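Local atomic coordinates of probable adhesion protein (Pseudomonas aeruginosa PAO1, PDB entry 6R3Z), a protein that probably captures ferrous iron and related divalent metal ions in the periplasm and hands them to an ABC transporter for uptake. Residues 14-19 against 86-91; 60-65 against 111-116; 181-186 against 270-275; 187-192 against 274-279. All coordinates share one frame; numbering follows the deposited sequence.

Contact 1: 14-19 against 86-91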
# COMPACT_ATOMS: atom_id res chain seq x y z
N HIS A 14 -4.30 2.10 6.19
CA HIS A 14 -4.41 0.77 6.82
C HIS A 14 -3.06 0.06 7.01
O HIS A 14 -2.82 -0.42 8.12
CB HIS A 14 -5.39 -0.14 6.07
CG HIS A 14 -6.81 0.31 6.17
ND1 HIS A 14 -7.27 1.39 5.44
CD2 HIS A 14 -7.83 -0.22 6.87
CE1 HIS A 14 -8.56 1.49 5.73
NE2 HIS A 14 -8.93 0.56 6.60
N PRO A 15 -2.17 -0.02 5.99
CA PRO A 15 -0.88 -0.73 6.19
C PRO A 15 -0.08 -0.15 7.34
O PRO A 15 0.50 -0.93 8.09
CB PRO A 15 -0.17 -0.56 4.85
CG PRO A 15 -1.29 -0.45 3.86
CD PRO A 15 -2.27 0.45 4.59
N TYR A 16 -0.12 1.20 7.52
CA TYR A 16 0.62 1.85 8.62
C TYR A 16 0.03 1.51 9.98
O TYR A 16 0.80 1.34 10.92
CB TYR A 16 0.80 3.35 8.39
CG TYR A 16 1.61 3.60 7.13
CD1 TYR A 16 3.00 3.58 7.15
CD2 TYR A 16 0.97 3.73 5.90
CE1 TYR A 16 3.75 3.72 5.97
CE2 TYR A 16 1.71 3.85 4.71
CZ TYR A 16 3.09 3.85 4.75
OH TYR A 16 3.80 3.95 3.57
N TYR A 17 -1.30 1.33 10.06
CA TYR A 17 -1.92 0.86 11.31
C TYR A 17 -1.32 -0.52 11.64
O TYR A 17 -0.90 -0.77 12.78
CB TYR A 17 -3.46 0.73 11.17
CG TYR A 17 -4.10 0.35 12.48
CD1 TYR A 17 -4.19 -0.99 12.88
CD2 TYR A 17 -4.53 1.33 13.38
CE1 TYR A 17 -4.73 -1.34 14.11
CE2 TYR A 17 -5.07 0.99 14.63
CZ TYR A 17 -5.16 -0.35 14.99
OH TYR A 17 -5.70 -0.73 16.19
N SER A 18 -1.24 -1.42 10.64
CA SER A 18 -0.66 -2.76 10.83
C SER A 18 0.80 -2.71 11.27
O SER A 18 1.18 -3.38 12.24
CB SER A 18 -0.83 -3.61 9.57
OG SER A 18 -2.18 -4.01 9.39
N TYR A 19 1.62 -1.85 10.61
CA TYR A 19 3.03 -1.72 10.97
C TYR A 19 3.15 -1.26 12.42
O TYR A 19 3.81 -1.92 13.20
CB TYR A 19 3.77 -0.70 10.11
CG TYR A 19 3.83 -0.89 8.60
CD1 TYR A 19 3.50 -2.11 8.01
CD2 TYR A 19 4.20 0.16 7.77
CE1 TYR A 19 3.54 -2.28 6.62
CE2 TYR A 19 4.21 0.02 6.38
CZ TYR A 19 3.91 -1.20 5.81
OH TYR A 19 3.95 -1.27 4.44
N GLU A 86 8.74 10.12 8.98
CA GLU A 86 8.74 9.89 7.53
C GLU A 86 9.12 8.40 7.34
O GLU A 86 10.30 8.03 7.36
CB GLU A 86 9.71 10.85 6.81
CG GLU A 86 9.28 12.31 6.86
CD GLU A 86 8.06 12.73 6.06
OE1 GLU A 86 7.57 11.92 5.23
OE2 GLU A 86 7.60 13.88 6.25
N ALA A 87 8.09 7.53 7.24
CA ALA A 87 8.30 6.07 7.17
C ALA A 87 9.21 5.61 6.03
O ALA A 87 9.87 4.57 6.14
CB ALA A 87 6.96 5.35 7.06
N ASN A 88 9.19 6.34 4.91
CA ASN A 88 9.92 5.98 3.70
C ASN A 88 11.32 6.56 3.59
O ASN A 88 11.94 6.43 2.53
CB ASN A 88 9.06 6.35 2.48
CG ASN A 88 7.93 5.37 2.27
OD1 ASN A 88 8.17 4.20 1.94
ND2 ASN A 88 6.71 5.79 2.51
N ALA A 89 11.83 7.18 4.67
CA ALA A 89 13.15 7.83 4.68
C ALA A 89 14.29 6.99 4.09
O ALA A 89 15.18 7.55 3.45
CB ALA A 89 13.51 8.30 6.08
N LYS A 90 14.26 5.65 4.28
CA LYS A 90 15.33 4.75 3.80
C LYS A 90 14.93 3.82 2.61
O LYS A 90 15.72 2.96 2.22
CB LYS A 90 15.87 3.90 4.98
CG LYS A 90 16.19 4.67 6.27
CD LYS A 90 17.43 5.55 6.16
CE LYS A 90 17.78 6.19 7.48
NZ LYS A 90 18.44 5.24 8.42
N VAL A 91 13.73 4.02 2.04
CA VAL A 91 13.18 3.19 0.96
C VAL A 91 13.58 3.63 -0.48
O VAL A 91 13.28 4.77 -0.86
CB VAL A 91 11.63 3.07 1.08
CG1 VAL A 91 11.03 2.29 -0.09
CG2 VAL A 91 11.22 2.44 2.41
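Y16 reaches from the first turn of helix 14-24 to A87 and N88, and this single side chain supplies the helix's half of the contact. The helical character of the segment is clear from its backbone bonds, S18 N to H14 O at 3.1 Å and Y19 N to P15 O at 2.9 Å. P15, just ahead of Y16, packs on F113. At Y16 the phenol leaves the helix with CG anti to the carbonyl carbon (chi1 -62°), which carries the ring outward to the loop. There CE1 lies 3.8 Å from A87 CB, the methyl approaching the ring obliquely. Farther out, Y16 OH stands 3.6 Å from N88 ND2, too long for a hydrogen bond; the ring and the amide are turned 80° against each other. The hydroxyl is instead hydrogen-bonded to Q122 of helix 116-133 and to N62 ND2. The topology explains the meeting: helix 14-24 follows strand 8-11 of the parallel sheet of the N-terminal lobe, while 86-91 leaves the edge strand 84-86 through two overlapping type I turns, so both segments lie just beyond strand ends, where the metal site is also found. The buried N88 amide is used from both ends, OD1 bonding T112 OG1 and ND2 bonding the backbone O of N62, which fixes its rotation. Farther along the helix, the Y19 ring carries P15 O 3.2 Å above one face, offset toward the rim, and its hydroxyl bonds S119.

Contact 2: 60-65 against 111-116. With NI (nickel (II) ion), chain B.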
# COMPACT_ATOMS: atom_id res chain seq x y z
N VAL A 60 2.83 9.11 12.07
CA VAL A 60 3.59 8.33 11.11
C VAL A 60 3.00 8.64 9.72
O VAL A 60 1.78 8.55 9.53
CB VAL A 60 3.55 6.81 11.42
CG1 VAL A 60 4.16 5.97 10.28
CG2 VAL A 60 4.27 6.52 12.74
N LEU A 61 3.87 9.01 8.77
CA LEU A 61 3.46 9.37 7.41
C LEU A 61 4.10 8.50 6.34
O LEU A 61 5.27 8.14 6.43
CB LEU A 61 3.85 10.83 7.08
CG LEU A 61 3.20 11.98 7.86
CD1 LEU A 61 3.66 13.32 7.29
CD2 LEU A 61 1.69 11.92 7.80
N ASN A 62 3.33 8.24 5.27
CA ASN A 62 3.82 7.60 4.07
C ASN A 62 4.76 8.68 3.47
O ASN A 62 5.91 8.38 3.10
CB ASN A 62 2.63 7.28 3.12
CG ASN A 62 3.04 7.06 1.68
OD1 ASN A 62 3.01 8.00 0.87
ND2 ASN A 62 3.46 5.84 1.34
N GLY A 63 4.28 9.93 3.44
CA GLY A 63 5.03 11.12 3.03
C GLY A 63 5.66 11.15 1.65
O GLY A 63 6.50 12.03 1.38
N VAL A 64 5.28 10.22 0.77
CA VAL A 64 5.84 10.16 -0.59
C VAL A 64 4.74 10.29 -1.67
O VAL A 64 5.00 10.06 -2.86
CB VAL A 64 6.76 8.95 -0.82
CG1 VAL A 64 8.06 9.09 -0.01
CG2 VAL A 64 6.05 7.62 -0.53
N GLY A 65 3.55 10.68 -1.25
CA GLY A 65 2.45 10.93 -2.18
C GLY A 65 1.13 10.26 -1.86
O GLY A 65 0.14 10.54 -2.55
N HIS A 111 3.09 3.96 -3.60
CA HIS A 111 2.59 2.69 -3.04
C HIS A 111 3.68 1.75 -2.52
O HIS A 111 3.64 0.53 -2.76
CB HIS A 111 1.71 1.97 -4.07
CG HIS A 111 0.54 2.78 -4.53
ND1 HIS A 111 0.64 3.64 -5.61
CD2 HIS A 111 -0.73 2.82 -4.05
CE1 HIS A 111 -0.56 4.18 -5.76
NE2 HIS A 111 -1.42 3.73 -4.83
N THR A 112 4.67 2.31 -1.79
CA THR A 112 5.81 1.55 -1.22
C THR A 112 5.32 0.47 -0.24
O THR A 112 5.97 -0.59 -0.11
CB THR A 112 6.78 2.50 -0.53
OG1 THR A 112 6.10 3.13 0.57
CG2 THR A 112 7.38 3.56 -1.48
N PHE A 113 4.16 0.72 0.43
CA PHE A 113 3.58 -0.25 1.38
C PHE A 113 3.13 -1.55 0.70
O PHE A 113 2.93 -2.54 1.39
CB PHE A 113 2.43 0.37 2.20
CG PHE A 113 1.45 1.16 1.36
CD1 PHE A 113 0.33 0.55 0.81
CD2 PHE A 113 1.64 2.53 1.14
CE1 PHE A 113 -0.59 1.28 0.06
CE2 PHE A 113 0.72 3.26 0.37
CZ PHE A 113 -0.38 2.63 -0.19
N LEU A 114 2.98 -1.56 -0.63
CA LEU A 114 2.60 -2.80 -1.31
C LEU A 114 3.84 -3.53 -1.84
O LEU A 114 3.93 -3.86 -3.01
CB LEU A 114 1.51 -2.59 -2.38
CG LEU A 114 0.19 -1.98 -1.85
CD1 LEU A 114 -0.70 -1.51 -2.98
CD2 LEU A 114 -0.55 -2.94 -0.94
N SER A 115 4.82 -3.71 -0.97
CA SER A 115 6.08 -4.40 -1.24
C SER A 115 6.51 -4.98 0.08
O SER A 115 6.47 -4.28 1.09
CB SER A 115 7.15 -3.42 -1.71
OG SER A 115 8.46 -3.94 -1.54
N ILE A 116 6.94 -6.25 0.08
CA ILE A 116 7.39 -6.88 1.32
C ILE A 116 8.71 -6.22 1.76
O ILE A 116 8.85 -5.87 2.94
CB ILE A 116 7.50 -8.42 1.16
CG1 ILE A 116 6.09 -9.08 0.96
CG2 ILE A 116 8.26 -9.07 2.36
CD1 ILE A 116 5.08 -8.93 2.12
NI NI B . -3.43 4.53 -4.42
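N62 meets the F113 ring at the rim, its ND2 lying near the ring plane, 3.8 Å from CD2. The amide is turned 76° from the ring and the two side chains cross at about a right angle, so this is an edge contact and not a stack. The F113 torsion explains the approach: chi1 of 46° sets CG between the backbone N and the carbonyl carbon, which brings one face of the ring against H111 CA, 3.9 Å above its plane and offset toward the rim. N62 ND2 also passes 3.9 Å from T112 OG1, too far to bond it; the amide nitrogen is hydrogen-bonded to Y16 OH, and the threonine hydroxyl has N88 as its partner. At the other end of the amide, OD1 accepts from V64 N at 3.2 Å, which makes 62-64 an Asx turn. That bond is fairly straight at the hydrogen, 159°, although the donor stands well above the carbonyl plane. The turn closes the end of strand 58-61 and leads into the loop carrying H66, while 111-114 forms a type I turn on the facing side: two loops at the C-terminal ends of the parallel strands bring metal ligands together, as expected of a solute-binding protein of family 9. The bond from CA to CB of H111 leads away from 60-65, and NE2 binds the nickel at 2.2 Å, where H41, H66, H177, H199 and H250 complete a site of six histidines. Its ND1 is held by N109 OD1, a second-shell bond that sets the imidazole's rotation. A looser apolar touch joins V64 CG2 to T112 CG2 at 4.4 Å.

Contact 3: 181-186 against 270-275. With EDO (1,2-ethanediol), chain H.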
# COMPACT_ATOMS: atom_id res chain seq x y z
N ASP A 181 3.49 -1.69 -8.85
CA ASP A 181 4.83 -1.73 -9.42
C ASP A 181 5.84 -2.32 -8.41
O ASP A 181 6.63 -3.18 -8.80
CB ASP A 181 5.24 -0.35 -9.94
CG ASP A 181 4.25 0.15 -10.99
OD1 ASP A 181 3.15 0.64 -10.59
OD2 ASP A 181 4.55 0.03 -12.19
N TYR A 182 5.77 -1.92 -7.10
CA TYR A 182 6.69 -2.47 -6.08
C TYR A 182 6.38 -3.95 -5.82
O TYR A 182 7.30 -4.74 -5.63
CB TYR A 182 6.59 -1.72 -4.75
CG TYR A 182 6.97 -0.26 -4.83
CD1 TYR A 182 8.30 0.14 -4.78
CD2 TYR A 182 5.99 0.72 -5.00
CE1 TYR A 182 8.66 1.48 -4.89
CE2 TYR A 182 6.34 2.07 -5.10
CZ TYR A 182 7.68 2.44 -5.04
OH TYR A 182 8.05 3.76 -5.14
N LEU A 183 5.09 -4.31 -5.80
CA LEU A 183 4.67 -5.69 -5.58
C LEU A 183 5.20 -6.60 -6.69
O LEU A 183 5.78 -7.65 -6.40
CB LEU A 183 3.14 -5.78 -5.50
CG LEU A 183 2.59 -7.12 -4.97
CD1 LEU A 183 1.36 -6.91 -4.13
CD2 LEU A 183 2.29 -8.06 -6.11
N LEU A 184 5.00 -6.20 -7.96
CA LEU A 184 5.44 -7.01 -9.09
C LEU A 184 6.96 -7.06 -9.22
O LEU A 184 7.49 -8.08 -9.67
CB LEU A 184 4.73 -6.56 -10.39
CG LEU A 184 3.23 -6.96 -10.37
CD1 LEU A 184 2.40 -6.08 -11.24
CD2 LEU A 184 3.04 -8.43 -10.74
N ARG A 185 7.65 -6.00 -8.73
CA ARG A 185 9.12 -5.93 -8.71
C ARG A 185 9.69 -7.10 -7.87
O ARG A 185 10.80 -7.55 -8.12
CB ARG A 185 9.59 -4.59 -8.10
CG ARG A 185 11.07 -4.28 -8.38
CD ARG A 185 11.41 -2.85 -8.00
NE ARG A 185 12.64 -2.40 -8.66
CZ ARG A 185 13.83 -2.35 -8.09
NH1 ARG A 185 13.99 -2.73 -6.82
NH2 ARG A 185 14.89 -1.93 -8.77
N GLU A 186 8.91 -7.60 -6.89
CA GLU A 186 9.39 -8.71 -6.06
C GLU A 186 9.34 -10.07 -6.75
O GLU A 186 9.86 -11.06 -6.22
CB GLU A 186 8.67 -8.72 -4.74
CG GLU A 186 8.90 -7.38 -4.07
CD GLU A 186 8.58 -7.37 -2.60
OE1 GLU A 186 7.42 -7.69 -2.25
OE2 GLU A 186 9.48 -7.03 -1.80
N ASP A 270 -0.52 -14.49 -3.56
CA ASP A 270 -1.12 -15.74 -4.06
C ASP A 270 -1.79 -15.51 -5.42
O ASP A 270 -1.70 -16.36 -6.29
CB ASP A 270 -2.14 -16.31 -3.07
CG ASP A 270 -1.53 -16.91 -1.82
OD1 ASP A 270 -0.31 -17.24 -1.84
OD2 ASP A 270 -2.27 -17.05 -0.82
N THR A 271 -2.47 -14.35 -5.58
CA THR A 271 -3.16 -14.01 -6.84
C THR A 271 -2.13 -13.79 -7.96
O THR A 271 -2.32 -14.31 -9.06
CB THR A 271 -4.11 -12.82 -6.62
OG1 THR A 271 -5.14 -13.24 -5.70
CG2 THR A 271 -4.74 -12.32 -7.93
N VAL A 272 -1.01 -13.08 -7.66
CA VAL A 272 0.05 -12.88 -8.66
C VAL A 272 0.62 -14.25 -9.06
O VAL A 272 0.79 -14.51 -10.26
CB VAL A 272 1.14 -11.89 -8.18
CG1 VAL A 272 2.27 -11.78 -9.22
CG2 VAL A 272 0.53 -10.51 -7.90
N VAL A 273 0.91 -15.12 -8.06
CA VAL A 273 1.42 -16.47 -8.33
C VAL A 273 0.43 -17.25 -9.21
O VAL A 273 0.83 -17.86 -10.19
CB VAL A 273 1.80 -17.22 -7.04
CG1 VAL A 273 2.00 -18.72 -7.29
CG2 VAL A 273 3.06 -16.62 -6.41
N ARG A 274 -0.86 -17.21 -8.86
CA ARG A 274 -1.91 -17.91 -9.65
C ARG A 274 -1.93 -17.43 -11.11
O ARG A 274 -1.97 -18.26 -12.02
CB ARG A 274 -3.30 -17.74 -9.02
CG ARG A 274 -4.34 -18.63 -9.70
CD ARG A 274 -5.63 -18.75 -8.91
NE ARG A 274 -6.31 -17.46 -8.77
CZ ARG A 274 -7.21 -16.99 -9.62
NH1 ARG A 274 -7.79 -15.81 -9.40
NH2 ARG A 274 -7.56 -17.69 -10.70
N ALA A 275 -1.85 -16.09 -11.34
CA ALA A 275 -1.82 -15.50 -12.69
C ALA A 275 -0.63 -16.07 -13.48
O ALA A 275 -0.78 -16.47 -14.65
CB ALA A 275 -1.72 -13.98 -12.58
C1 EDO H . -0.68 -19.87 1.22
O1 EDO H . -1.35 -19.82 -0.03
C2 EDO H . 0.80 -19.48 1.00
O2 EDO H . 0.87 -18.22 0.36
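Helix-to-helix packing in the C-terminal lobe joins the short helix 181-185 to the long helix 260-277, with V272 set against L183 and L184. The isopropyl group of V272 divides its two methyls between the two leucines. CG2 meets L183 CD2 at 3.5 Å, a tight distance for two methyls, and CG1 meets L184 CD2 at 3.8 Å. With CG1 anti to the backbone N (chi1 177°), both prongs of the valine face the shorter helix. L183 and V272 lie alongside each other, pointing opposite ways, and the leucine's chi2 of 144° strays from a staggered value, consistent with a side chain fitted closely into its surroundings. L184 crosses the valine more obliquely, only the far end of its chain turning in. All three residues are buried, and the nearest backbones, at L184 and V272, keep their CA atoms 8.0 Å apart. On another side of the long helix, D270 holds an ethanediol, probably from the crystallisation liquor, through OD1 to O2 at 2.7 Å and OD2 to O1. L183 also packs on M265 and N268 one to two turns earlier in helix 260-277, while T271 and A275 lay that helix against Y246 of strand 244-248.

Contact 4: 187-192 against 274-279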
# COMPACT_ATOMS: atom_id res chain seq x y z
N PHE A 187 8.79 -10.09 -7.97
CA PHE A 187 8.78 -11.25 -8.85
C PHE A 187 9.75 -11.00 -10.01
O PHE A 187 9.94 -11.88 -10.85
CB PHE A 187 7.36 -11.52 -9.38
CG PHE A 187 6.38 -11.97 -8.33
CD1 PHE A 187 6.23 -13.32 -8.03
CD2 PHE A 187 5.59 -11.06 -7.65
CE1 PHE A 187 5.31 -13.74 -7.07
CE2 PHE A 187 4.69 -11.48 -6.67
CZ PHE A 187 4.55 -12.82 -6.39
N GLY A 188 10.36 -9.81 -10.03
CA GLY A 188 11.25 -9.39 -11.12
C GLY A 188 10.44 -9.00 -12.34
O GLY A 188 10.91 -9.11 -13.49
N LEU A 189 9.19 -8.55 -12.10
CA LEU A 189 8.26 -8.19 -13.16
C LEU A 189 7.97 -6.70 -13.17
O LEU A 189 8.14 -6.01 -12.16
CB LEU A 189 6.96 -8.99 -13.03
CG LEU A 189 7.06 -10.49 -13.30
CD1 LEU A 189 5.79 -11.19 -12.87
CD2 LEU A 189 7.33 -10.77 -14.79
N GLU A 190 7.51 -6.22 -14.32
CA GLU A 190 7.19 -4.82 -14.57
C GLU A 190 5.73 -4.70 -15.05
O GLU A 190 5.19 -5.65 -15.61
CB GLU A 190 8.09 -4.30 -15.71
CG GLU A 190 9.07 -3.22 -15.32
CD GLU A 190 9.86 -2.66 -16.49
OE1 GLU A 190 9.96 -3.35 -17.53
OE2 GLU A 190 10.37 -1.53 -16.37
N VAL A 191 5.13 -3.54 -14.84
CA VAL A 191 3.78 -3.23 -15.30
C VAL A 191 3.92 -2.53 -16.68
O VAL A 191 4.53 -1.45 -16.77
CB VAL A 191 2.99 -2.34 -14.30
CG1 VAL A 191 1.63 -1.94 -14.88
CG2 VAL A 191 2.80 -3.06 -12.96
N THR A 192 3.36 -3.13 -17.73
CA THR A 192 3.40 -2.54 -19.08
C THR A 192 2.52 -1.28 -19.14
O THR A 192 2.92 -0.26 -19.72
CB THR A 192 2.98 -3.58 -20.14
OG1 THR A 192 4.03 -4.53 -20.30
CG2 THR A 192 2.69 -2.95 -21.52
N ARG A 274 -0.86 -17.21 -8.86
CA ARG A 274 -1.91 -17.91 -9.65
C ARG A 274 -1.93 -17.43 -11.11
O ARG A 274 -1.97 -18.26 -12.02
CB ARG A 274 -3.30 -17.74 -9.02
CG ARG A 274 -4.34 -18.63 -9.70
CD ARG A 274 -5.63 -18.75 -8.91
NE ARG A 274 -6.31 -17.46 -8.77
CZ ARG A 274 -7.21 -16.99 -9.62
NH1 ARG A 274 -7.79 -15.81 -9.40
NH2 ARG A 274 -7.56 -17.69 -10.70
N ALA A 275 -1.85 -16.09 -11.34
CA ALA A 275 -1.82 -15.50 -12.69
C ALA A 275 -0.63 -16.07 -13.48
O ALA A 275 -0.78 -16.47 -14.65
CB ALA A 275 -1.72 -13.98 -12.58
N ILE A 276 0.55 -16.16 -12.84
CA ILE A 276 1.73 -16.70 -13.52
C ILE A 276 1.53 -18.22 -13.82
O ILE A 276 1.78 -18.66 -14.94
CB ILE A 276 3.04 -16.45 -12.71
CG1 ILE A 276 3.31 -14.93 -12.52
CG2 ILE A 276 4.24 -17.17 -13.36
CD1 ILE A 276 4.32 -14.58 -11.35
N GLN A 277 1.08 -18.98 -12.83
CA GLN A 277 0.82 -20.42 -12.96
C GLN A 277 -0.16 -20.70 -14.11
O GLN A 277 0.07 -21.62 -14.90
CB GLN A 277 0.31 -21.02 -11.64
CG GLN A 277 1.32 -20.98 -10.47
CD GLN A 277 2.45 -21.98 -10.58
OE1 GLN A 277 3.61 -21.61 -10.78
NE2 GLN A 277 2.15 -23.26 -10.43
N GLU A 278 -1.21 -19.86 -14.25
CA GLU A 278 -2.24 -20.00 -15.28
C GLU A 278 -1.80 -19.51 -16.67
O GLU A 278 -2.55 -19.70 -17.64
CB GLU A 278 -3.56 -19.33 -14.86
CG GLU A 278 -4.26 -20.01 -13.68
CD GLU A 278 -5.55 -19.36 -13.19
OE1 GLU A 278 -5.98 -18.35 -13.78
OE2 GLU A 278 -6.13 -19.87 -12.20
N SER A 279 -0.61 -18.87 -16.77
CA SER A 279 -0.09 -18.40 -18.05
C SER A 279 0.59 -19.52 -18.85
O SER A 279 0.80 -19.37 -20.05
CB SER A 279 0.82 -17.18 -17.87
OG SER A 279 2.09 -17.53 -17.35
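The two backbones stay well apart, the nearest CA pair being F187 and I276 at 10.1 Å, so that side chains alone bridge the gap. The loop begins with G188 at positive phi (76°), the first residue to leave helical angles in a Schellman motif that ends the preceding helix; a bond of L189 N back to L184 O belongs to this closure. By this reversal F187 and L189 come to face helix 260-277 on the two sides of the glycine. I276 answers with one atom: CD1 lies 4.0 Å from F187 CD1 and also 4.0 Å from L189 CD1. Its CG1 is anti to the carbonyl carbon (chi1 -61°) and chi2 is nearly extended at 162°, which carries the terminal methyl out to the loop. L189 and I276 meet end-on through their terminal methyls, whereas the F187 ring is met obliquely. The contact ties the link between helix 181-185 and strand 193-194 to the C-terminal part of helix 260-277, at the periphery of the C-terminal lobe and away from the metal site. F187 rests further on L269, V272 and V273 of that helix, and L189 on P167. Beyond I276, local bonds hold the chain. I276 O accepts both S279 N at 3.0 Å and S279 OG at 2.7 Å, the latter in the carbonyl plane on a lone pair. R274 lies four residues before E278, whose OE2 receives R274 NH2 on its syn side, but tilted out of the carboxylate plane, at 3.0 Å in a salt bridge; OE1 of the same carboxylate bonds Y246 OH.

In the fold
From the N terminus, contact 1 closes the loop that runs from helix 14-24 to the turns after strand 84-86. Contact 2 starts within that loop, at the end of strand 58-61, and closes beyond it at 111-116, so the two cross; their centres lie 5 Å apart, both in the N-terminal lobe. Contacts 3 and 4 come after both have closed, and both end on helix 260-277, to which they join helix 181-185 and the loop after it. They share R274 and A275, and their centres are 6 Å apart. Contacts 2 and 3, with centres about 17 Å apart, touch where E186 OE1 meets I116 N at 2.8 Å, linking the start of helix 116-133 to the C-terminal lobe.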